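Local coordinates for protein B-129 (Sulfolobus virus 1, PDB 2WBT) that is a double C2H2 zinc finger protein, essential for virus function, that probably binds DNA, at the interface of chains A and B. Residues are numbered along the deposited sequence; one frame, centred on the assembly and turned at random. Chains: chain A/B, B-129.

Contact 1: the interface of chains A and B. Residues chain A 39, 42-43, 46; chain B 22, 47, 50, 57, 60.
With CG1 turned opposite the carbonyl carbon and beside the backbone N (chi1 -69°), A:Ile43 lays its longer branch across B:Leu57, whose chi1 of -89° swings CG toward the A helix, so that its fork faces A:Ile43. The two chains are copies of one C2H2 zinc finger protein, and this patch belongs to a two-fold helical interface of the deposited assembly, which may or may not be the biological one: helix 37-52 of chain A lies against helices 37-52 and 57-72 of chain B. The two side chains meet at a slant, and the forked end of the leucine straddles CG1 of the isoleucine. B:Leu57 CD2 comes within 3.4 Å of A:Ile43 CG1, while B:Leu57 CD1 lies 3.8 Å from that same carbon. B:Leu57 CD1 also points at the helix backbone, 3.7 Å from A:Gln39 O. Here the aliphatic stem of A:Gln39 does the touching, its CB 3.8 Å from B:Leu57 CD1, with the two side chains nearly perpendicular. On the other flank A:Leu42 offers its CB to B:Leu57 CD2 at 4.0 Å, and B:Leu57 is thus seated over one turn of the A helix, among A:Gln39, A:Leu42 and A:Ile43. One turn further on, A:Ile46 and B:Leu50 approach tip to tip, methyl to methyl, with 3.5 Å between A:Ile46 CD1 and B:Leu50 CD1. The hydroxyl of B:Ser60, in helix 57-72 of chain B, approaches that isoleucine methyl, at 3.9 Å between B:Ser60 OG and A:Ile46 CD1. B:Ile22, from strand 19-22, and B:Val47 border the shorter branch of A:Ile43 more loosely, directing their methyls toward its CG2.

Contact 2: the interface of chains A and B. Residues chain A 63, 66-67; chain B 56, 59-60, 63.
A:Leu63 and B:Leu63, the same residue in the two copies, pass one another in opposite directions, so that each rests against the flank of the other. The two copies do not match exactly here across the two-fold: CG of A:Leu63 stands opposite its backbone N (chi1 -167°), whereas CG of B:Leu63 stands opposite its carbonyl carbon (chi1 -73°). The A side chain sets a methyl at the root of its counterpart, with A:Leu63 CD1 3.6 Å from B:Leu63 CB. Its other methyl reaches B:Ser60, where A:Leu63 CD2 is 4.0 Å from B:Ser60 CB. A:Leu67, one helical turn further along, meets B:Leu63 tip to tip, and the methyls A:Leu67 CD2 and B:Leu63 CD1 are 3.4 Å apart. The same A:Leu67 runs antiparallel to the extended side chain of B:Glu59, which lies alongside it; their modelled approach is too close for its detail to be trusted. The remaining methyl of A:Leu67 turns to B:Ser60, with 4.0 Å between A:Leu67 CD1 and B:Ser60 CB. That serine presents its carbon to chain A while its hydroxyl is engaged within chain B: B:Ser60 OG donates a hydrogen bond of 2.7 Å to B:Leu56 O, approaching from above the carbonyl plane (49° out of it). The bond ties the first turn of helix 57-72 to the 3-10 helix 54-56 and holds the hydroxyl on the chain B side. B:Leu56 and A:Leu66 lie more loosely at the margins. This leucine-rich contact between helices 60-72 of chain A and 57-72 of chain B joins the two chains near the two-fold axis in the deposited assembly and, if this dimer is the biological one, may set how the fingers of the pair are spaced.

Contact 1: the interface of chains A and B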
loop_
_atom_site.group_PDB
_atom_site.type_symbol
_atom_site.label_atom_id
_atom_site.label_comp_id
_atom_site.label_asym_id
_atom_site.label_seq_id
_atom_site.Cartn_x
_atom_site.Cartn_y
_atom_site.Cartn_z
ATOM N N GLN A 39 -5.574 13.119 7.804
ATOM C CA GLN A 39 -6.168 11.859 7.337
ATOM C C GLN A 39 -6.762 12.009 5.938
ATOM O O GLN A 39 -6.570 11.145 5.081
ATOM C CB GLN A 39 -7.246 11.377 8.311
ATOM C CG GLN A 39 -6.693 10.798 9.608
ATOM C CD GLN A 39 -7.758 10.607 10.676
ATOM O OE1 GLN A 39 -8.665 11.426 10.822
ATOM N NE2 GLN A 39 -7.643 9.523 11.436
ATOM N N LEU A 42 -3.993 11.958 3.362
ATOM C CA LEU A 42 -3.556 10.586 3.079
ATOM C C LEU A 42 -4.509 9.851 2.135
ATOM O O LEU A 42 -4.064 9.110 1.257
ATOM C CB LEU A 42 -3.412 9.783 4.377
ATOM C CG LEU A 42 -2.270 10.189 5.314
ATOM C CD1 LEU A 42 -2.448 9.549 6.684
ATOM C CD2 LEU A 42 -0.921 9.816 4.717
ATOM N N ILE A 43 -5.812 10.051 2.324
ATOM C CA ILE A 43 -6.825 9.425 1.467
ATOM C C ILE A 43 -6.685 9.911 0.025
ATOM O O ILE A 43 -6.807 9.130 -0.918
ATOM C CB ILE A 43 -8.259 9.704 1.974
ATOM C CG1 ILE A 43 -8.508 8.973 3.295
ATOM C CG2 ILE A 43 -9.294 9.256 0.948
ATOM C CD1 ILE A 43 -9.827 9.327 3.949
ATOM N N ILE A 46 -3.372 8.412 -1.546
ATOM C CA ILE A 46 -3.606 7.029 -1.972
ATOM C C ILE A 46 -4.380 6.992 -3.286
ATOM O O ILE A 46 -3.999 6.280 -4.216
ATOM C CB ILE A 46 -4.391 6.223 -0.912
ATOM C CG1 ILE A 46 -3.516 5.951 0.310
ATOM C CG2 ILE A 46 -4.860 4.891 -1.485
ATOM C CD1 ILE A 46 -4.274 5.370 1.485
ATOM N N ILE B 22 -12.982 14.234 -3.501
ATOM C CA ILE B 22 -11.553 14.042 -3.254
ATOM C C ILE B 22 -10.788 14.967 -4.202
ATOM O O ILE B 22 -10.864 14.814 -5.423
ATOM C CB ILE B 22 -11.128 12.574 -3.459
ATOM C CG1 ILE B 22 -12.034 11.643 -2.644
ATOM C CG2 ILE B 22 -9.667 12.385 -3.067
ATOM C CD1 ILE B 22 -11.557 10.206 -2.598
ATOM N N VAL B 47 -11.442 3.710 -0.516
ATOM C CA VAL B 47 -11.574 4.927 0.294
ATOM C C VAL B 47 -12.641 4.751 1.382
ATOM O O VAL B 47 -12.548 5.356 2.450
ATOM C CB VAL B 47 -11.901 6.179 -0.565
ATOM C CG1 VAL B 47 -10.899 6.322 -1.708
ATOM C CG2 VAL B 47 -13.326 6.122 -1.097
ATOM N N LEU B 50 -11.105 2.802 4.181
ATOM C CA LEU B 50 -10.274 3.748 4.927
ATOM C C LEU B 50 -11.091 4.698 5.810
ATOM O O LEU B 50 -10.648 5.058 6.898
ATOM C CB LEU B 50 -9.394 4.558 3.967
ATOM C CG LEU B 50 -8.300 3.783 3.225
ATOM C CD1 LEU B 50 -7.585 4.695 2.239
ATOM C CD2 LEU B 50 -7.306 3.164 4.199
ATOM N N LEU B 57 -4.973 4.039 7.472
ATOM C CA LEU B 57 -4.471 5.045 6.514
ATOM C C LEU B 57 -2.947 5.184 6.445
ATOM O O LEU B 57 -2.380 5.226 5.353
ATOM C CB LEU B 57 -5.094 6.420 6.794
ATOM C CG LEU B 57 -6.413 6.705 6.071
ATOM C CD1 LEU B 57 -7.116 7.908 6.681
ATOM C CD2 LEU B 57 -6.174 6.917 4.581
ATOM N N SER B 60 -1.385 1.731 4.726
ATOM C CA SER B 60 -1.769 1.498 3.332
ATOM C C SER B 60 -1.187 2.579 2.419
ATOM O O SER B 60 -0.792 2.290 1.290
ATOM C CB SER B 60 -3.292 1.409 3.180
ATOM O OG SER B 60 -3.952 2.394 3.958
#

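Contact 2: the interface of chains A and B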
loop_
_atom_site.group_PDB
_atom_site.type_symbol
_atom_site.label_atom_id
_atom_site.label_comp_id
_atom_site.label_asym_id
_atom_site.label_seq_id
_atom_site.Cartn_x
_atom_site.Cartn_y
_atom_site.Cartn_z
ATOM N N LEU A 63 -3.135 -6.500 -0.265
ATOM C CA LEU A 63 -2.594 -5.475 0.627
ATOM C C LEU A 63 -3.411 -5.349 1.916
ATOM O O LEU A 63 -2.850 -5.299 3.007
ATOM C CB LEU A 63 -2.540 -4.133 -0.115
ATOM C CG LEU A 63 -1.731 -2.985 0.500
ATOM C CD1 LEU A 63 -1.055 -2.149 -0.588
ATOM C CD2 LEU A 63 -2.612 -2.109 1.391
ATOM N N LEU A 66 -3.084 -8.485 3.907
ATOM C CA LEU A 66 -1.778 -8.431 4.575
ATOM C C LEU A 66 -1.878 -7.630 5.870
ATOM O O LEU A 66 -1.427 -8.080 6.924
ATOM C CB LEU A 66 -0.722 -7.796 3.659
ATOM C CG LEU A 66 0.644 -7.470 4.278
ATOM C CD1 LEU A 66 1.270 -8.706 4.906
ATOM C CD2 LEU A 66 1.570 -6.872 3.231
ATOM N N LEU A 67 -2.471 -6.444 5.772
ATOM C CA LEU A 67 -2.615 -5.537 6.916
ATOM C C LEU A 67 -3.510 -6.123 8.007
ATOM O O LEU A 67 -3.219 -5.983 9.196
ATOM C CB LEU A 67 -3.171 -4.184 6.461
ATOM C CG LEU A 67 -2.303 -3.395 5.475
ATOM C CD1 LEU A 67 -3.052 -2.177 4.954
ATOM C CD2 LEU A 67 -0.993 -2.990 6.111
ATOM N N LEU B 56 -6.043 2.414 9.459
ATOM C CA LEU B 56 -5.378 1.774 8.319
ATOM C C LEU B 56 -4.634 2.752 7.399
ATOM O O LEU B 56 -3.764 2.334 6.635
ATOM C CB LEU B 56 -6.391 0.975 7.487
ATOM C CG LEU B 56 -6.931 -0.315 8.112
ATOM C CD1 LEU B 56 -7.965 -0.959 7.203
ATOM C CD2 LEU B 56 -5.803 -1.296 8.418
ATOM N N GLU B 59 -0.556 3.130 7.037
ATOM C CA GLU B 59 0.174 1.949 6.585
ATOM C C GLU B 59 -0.125 1.591 5.132
ATOM O O GLU B 59 0.770 1.173 4.397
ATOM C CB GLU B 59 -0.169 0.769 7.491
ATOM C CG GLU B 59 0.765 -0.416 7.345
ATOM C CD GLU B 59 0.454 -1.531 8.328
ATOM O OE1 GLU B 59 -0.612 -1.488 8.979
ATOM O OE2 GLU B 59 1.277 -2.464 8.442
ATOM N N SER B 60 -1.385 1.731 4.726
ATOM C CA SER B 60 -1.769 1.498 3.332
ATOM C C SER B 60 -1.187 2.579 2.419
ATOM O O SER B 60 -0.792 2.290 1.290
ATOM C CB SER B 60 -3.292 1.409 3.180
ATOM O OG SER B 60 -3.952 2.394 3.958
ATOM N N LEU B 63 2.394 1.285 1.903
ATOM C CA LEU B 63 2.467 0.125 1.009
ATOM C C LEU B 63 2.104 0.472 -0.434
ATOM O O LEU B 63 2.757 0.003 -1.366
ATOM C CB LEU B 63 1.568 -1.007 1.515
ATOM C CG LEU B 63 2.066 -1.752 2.756
ATOM C CD1 LEU B 63 0.970 -2.641 3.323
ATOM C CD2 LEU B 63 3.311 -2.569 2.441
#

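About 11 Å separates the C-alpha centres of contact 1 and contact 2, and B:Ser60 takes part in both. The two are therefore neighbouring parts of one interface, and helix 57-72 of chain B runs through each of them, facing helix 37-52 of chain A in contact 1 and helix 60-72 of chain A in contact 2. Each contact has a twin with the chains exchanged, which extends the apolar surface across the two-fold. Such interlocking illustrates how helical pairing could build a stable dimer in a virus of hyperthermophilic archaea, although the structure alone does not show whether this dimer is the form that would bind DNA.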